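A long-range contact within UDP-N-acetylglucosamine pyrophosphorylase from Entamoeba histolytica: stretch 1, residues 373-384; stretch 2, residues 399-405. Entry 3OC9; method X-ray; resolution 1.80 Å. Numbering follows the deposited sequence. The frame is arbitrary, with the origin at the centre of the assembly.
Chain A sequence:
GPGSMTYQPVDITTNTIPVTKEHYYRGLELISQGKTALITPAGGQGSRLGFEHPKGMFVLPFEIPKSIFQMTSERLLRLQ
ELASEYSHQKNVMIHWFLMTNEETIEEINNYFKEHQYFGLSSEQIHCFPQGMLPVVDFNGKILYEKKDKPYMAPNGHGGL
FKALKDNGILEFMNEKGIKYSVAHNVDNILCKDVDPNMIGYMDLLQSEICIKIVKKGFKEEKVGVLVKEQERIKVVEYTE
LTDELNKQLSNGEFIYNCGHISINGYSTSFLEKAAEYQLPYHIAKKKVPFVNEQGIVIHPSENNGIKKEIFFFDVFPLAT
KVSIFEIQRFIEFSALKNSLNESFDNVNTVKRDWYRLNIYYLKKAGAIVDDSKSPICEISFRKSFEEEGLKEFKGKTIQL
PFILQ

Stretch 1 (373-384) KSPICEISFRKS
Stretch 2 (399-405) QLPFILQ

Two short strands, 377-379 and 402-404, lie side by side and run the same way, their axes 7° from parallel and 4.9 Å apart at closest approach. The register pairs Cys377 with Phe402, Glu378 with Ile403 and Ile379 with Leu404, at CA-CA separations of 4.8, 4.9 and 4.9 Å. Backbone torsions are extended: -146/99, -113/117 and -119/115 from Cys377 to Ile379, and -129/128, -134/118 and -122/111 from Phe402 to Leu404. The second strand is entered through Leu400 (-60/148) and a cis peptide before Pro401 (-69/143).

Four backbone hydrogen bonds fix this register. In a parallel pair, a residue facing the partner with its backbone groups sends NH and CO to two different residues; here Glu378, Phe402 and Leu404 do so, while Ile376 offers only its O and Ser380 only its N: Phe402 N donates to Ile376 O (3.1 Å), Glu378 N to Phe402 O (3.0 Å), Leu404 N to Glu378 O (2.9 Å), and Ser380 N to Leu404 O (2.9 Å). N-H...O angles of 160-171° make them nearly straight. CA-H...O contacts supplement the ladder: Pro401 CA lies 3.4 Å from Ile376 O, Cys377 CA 3.4 Å from Phe402 O, and Ile403 CA 3.5 Å from Glu378 O.

Alternation sends Cys377, Ile379, Phe402 and Leu404 to one face, where apolar contacts gather. Phe402 (chi1 t, chi2 81°) receives Ile379 (m, t) at its ring edge, CG1 of Ile379 to CE2 of Phe402 being 4.3 Å. Cys377 SG (chi1 t) approaches the same ring obliquely, 4.2 Å from Phe402 CD2, while Cys377 CB meets Leu400 CD2 at 4.1 Å. Leu400 is m, t. Ile379 CG2 and Leu404 CD2 (Leu404 t, p) are 4.3 Å apart. The other face carries Glu378 (m, t, chi3 -4°) and Ile403 (m, t); both Glu378 carboxylate oxygens are hydrogen-bonded elsewhere in the structure. Before the strands, Ile376 CB (side chain m, t) packs against Pro401 CB at 4.1 Å.

Polar groups organise both ends. Ser374 OG (chi1 t) accepts from Ile376 N at 3.2 Å, and a water accepts from Lys373 N (3.0 Å) while donating to Leu400 O (2.9 Å). Beyond the ladder, Ser380 (chi1 t) starts a turn: Lys383 N bonds to Ser380 O at 2.9 Å and Arg382 N to Ser380 OG at 3.1 Å. A second water bonds Ser380 OG (2.8 Å) and donates to the C-terminal Gln405 OXT (2.7 Å). Lys383 (m, m, m, t) adds a close contact, its CE 3.6 Å from Gln405 O.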

# COMPACT_ATOMS: atom_id res chain seq x y z
N LYS A 373 -30.24 -14.86 5.46
CA LYS A 373 -29.76 -16.23 5.59
C LYS A 373 -28.24 -16.40 5.53
O LYS A 373 -27.71 -17.44 5.95
CB LYS A 373 -30.40 -17.11 4.50
N SER A 374 -27.55 -15.41 4.98
CA SER A 374 -26.11 -15.52 4.71
C SER A 374 -25.48 -14.14 4.59
O SER A 374 -26.15 -13.22 4.12
CB SER A 374 -25.87 -16.31 3.41
OG SER A 374 -24.50 -16.31 3.02
N PRO A 375 -24.20 -13.99 5.00
CA PRO A 375 -23.51 -12.71 4.75
C PRO A 375 -22.62 -12.67 3.49
O PRO A 375 -22.05 -11.61 3.19
CB PRO A 375 -22.65 -12.56 6.00
CG PRO A 375 -22.23 -13.97 6.31
CD PRO A 375 -23.40 -14.87 5.88
N ILE A 376 -22.49 -13.78 2.77
CA ILE A 376 -21.52 -13.91 1.65
C ILE A 376 -21.89 -13.08 0.40
O ILE A 376 -22.96 -13.26 -0.18
CB ILE A 376 -21.30 -15.40 1.26
CG1 ILE A 376 -20.86 -16.19 2.49
CG2 ILE A 376 -20.28 -15.55 0.09
CD1 ILE A 376 -20.88 -17.68 2.31
N CYS A 377 -20.99 -12.17 -0.00
CA CYS A 377 -21.15 -11.38 -1.23
C CYS A 377 -19.74 -11.16 -1.82
O CYS A 377 -19.02 -10.29 -1.33
CB CYS A 377 -21.83 -10.05 -0.92
SG CYS A 377 -22.33 -8.98 -2.32
N GLU A 378 -19.36 -11.97 -2.81
CA GLU A 378 -18.02 -11.91 -3.44
C GLU A 378 -18.09 -11.44 -4.88
O GLU A 378 -18.69 -12.12 -5.74
CB GLU A 378 -17.30 -13.28 -3.39
CG GLU A 378 -17.15 -13.87 -2.00
CD GLU A 378 -16.08 -14.96 -1.89
OE1 GLU A 378 -15.44 -15.36 -2.90
OE2 GLU A 378 -15.84 -15.41 -0.75
N ILE A 379 -17.48 -10.29 -5.15
CA ILE A 379 -17.46 -9.67 -6.47
C ILE A 379 -16.01 -9.55 -6.96
O ILE A 379 -15.21 -8.82 -6.36
CB ILE A 379 -18.13 -8.26 -6.44
CG1 ILE A 379 -19.60 -8.36 -5.95
CG2 ILE A 379 -17.98 -7.57 -7.82
CD1 ILE A 379 -20.38 -7.02 -5.90
N SER A 380 -15.68 -10.26 -8.04
CA SER A 380 -14.29 -10.31 -8.54
C SER A 380 -13.73 -8.91 -8.85
O SER A 380 -14.42 -8.08 -9.45
CB SER A 380 -14.18 -11.18 -9.79
OG SER A 380 -12.83 -11.19 -10.27
N PHE A 381 -12.48 -8.66 -8.44
CA PHE A 381 -11.77 -7.41 -8.79
C PHE A 381 -11.63 -7.26 -10.32
O PHE A 381 -11.39 -6.15 -10.83
CB PHE A 381 -10.37 -7.36 -8.13
CG PHE A 381 -10.34 -6.90 -6.67
CD1 PHE A 381 -11.47 -6.90 -5.86
CD2 PHE A 381 -9.12 -6.52 -6.10
CE1 PHE A 381 -11.39 -6.50 -4.51
CE2 PHE A 381 -9.03 -6.12 -4.76
CZ PHE A 381 -10.18 -6.11 -3.97
N ARG A 382 -11.76 -8.36 -11.06
CA ARG A 382 -11.75 -8.30 -12.53
C ARG A 382 -13.06 -7.73 -13.13
O ARG A 382 -13.06 -7.18 -14.23
CB ARG A 382 -11.38 -9.67 -13.15
CG ARG A 382 -11.26 -9.71 -14.67
CD ARG A 382 -10.01 -8.96 -15.18
NE ARG A 382 -9.99 -8.82 -16.64
CZ ARG A 382 -10.61 -7.86 -17.33
NH1 ARG A 382 -11.33 -6.92 -16.72
NH2 ARG A 382 -10.50 -7.84 -18.66
N LYS A 383 -14.16 -7.84 -12.37
CA LYS A 383 -15.51 -7.46 -12.84
C LYS A 383 -16.04 -6.03 -12.54
O LYS A 383 -16.85 -5.50 -13.31
CB LYS A 383 -16.54 -8.48 -12.33
CG LYS A 383 -16.27 -9.93 -12.75
CD LYS A 383 -16.54 -10.17 -14.23
CE LYS A 383 -18.03 -10.31 -14.53
NZ LYS A 383 -18.25 -10.61 -15.98
N SER A 384 -15.61 -5.42 -11.43
CA SER A 384 -16.08 -4.08 -11.03
C SER A 384 -14.98 -3.40 -10.18
O SER A 384 -14.36 -4.06 -9.35
CB SER A 384 -17.43 -4.16 -10.27
OG SER A 384 -18.11 -2.90 -10.20
N GLN A 399 -30.72 -12.44 -3.20
CA GLN A 399 -30.70 -13.13 -1.90
C GLN A 399 -29.35 -13.83 -1.67
O GLN A 399 -29.03 -14.80 -2.37
CB GLN A 399 -31.86 -14.15 -1.80
CG GLN A 399 -31.89 -14.97 -0.51
CD GLN A 399 -33.11 -15.90 -0.41
OE1 GLN A 399 -34.25 -15.48 -0.55
NE2 GLN A 399 -32.85 -17.18 -0.16
N LEU A 400 -28.57 -13.33 -0.71
CA LEU A 400 -27.23 -13.87 -0.41
C LEU A 400 -27.34 -15.35 -0.01
O LEU A 400 -28.36 -15.74 0.59
CB LEU A 400 -26.52 -13.05 0.68
CG LEU A 400 -26.34 -11.55 0.43
CD1 LEU A 400 -25.46 -10.90 1.52
CD2 LEU A 400 -25.72 -11.31 -0.95
N PRO A 401 -26.33 -16.17 -0.34
CA PRO A 401 -25.01 -15.89 -0.97
C PRO A 401 -25.05 -15.45 -2.44
O PRO A 401 -25.85 -15.98 -3.23
CB PRO A 401 -24.26 -17.22 -0.85
CG PRO A 401 -25.05 -18.04 0.15
CD PRO A 401 -26.46 -17.60 -0.02
N PHE A 402 -24.15 -14.52 -2.79
CA PHE A 402 -23.98 -14.01 -4.16
C PHE A 402 -22.50 -14.08 -4.52
O PHE A 402 -21.65 -13.61 -3.74
CB PHE A 402 -24.50 -12.56 -4.23
CG PHE A 402 -24.35 -11.91 -5.59
CD1 PHE A 402 -25.27 -12.15 -6.61
CD2 PHE A 402 -23.32 -11.00 -5.83
CE1 PHE A 402 -25.14 -11.52 -7.87
CE2 PHE A 402 -23.19 -10.37 -7.07
CZ PHE A 402 -24.10 -10.64 -8.10
N ILE A 403 -22.19 -14.69 -5.66
CA ILE A 403 -20.80 -14.85 -6.14
C ILE A 403 -20.70 -14.48 -7.63
O ILE A 403 -21.32 -15.14 -8.49
CB ILE A 403 -20.24 -16.29 -5.90
CG1 ILE A 403 -20.12 -16.57 -4.39
CG2 ILE A 403 -18.88 -16.49 -6.60
CD1 ILE A 403 -19.67 -17.98 -4.04
N LEU A 404 -19.91 -13.46 -7.94
CA LEU A 404 -19.77 -12.96 -9.31
C LEU A 404 -18.31 -13.02 -9.74
O LEU A 404 -17.47 -12.28 -9.23
CB LEU A 404 -20.32 -11.53 -9.42
CG LEU A 404 -20.33 -10.77 -10.75
CD1 LEU A 404 -21.22 -11.47 -11.79
CD2 LEU A 404 -20.80 -9.33 -10.52
N GLN A 405 -18.00 -13.91 -10.68
CA GLN A 405 -16.62 -14.09 -11.12
C GLN A 405 -16.46 -13.83 -12.62
O GLN A 405 -17.44 -13.72 -13.37
CB GLN A 405 -16.07 -15.47 -10.71
CG GLN A 405 -16.07 -15.71 -9.19
CD GLN A 405 -15.00 -14.91 -8.44
OE1 GLN A 405 -13.80 -15.05 -8.70
NE2 GLN A 405 -15.43 -14.08 -7.49
OXT GLN A 405 -15.33 -13.70 -13.10
O HOH W 1 -29.62 -14.08 2.58
O HOH W 2 -12.88 -13.29 -12.16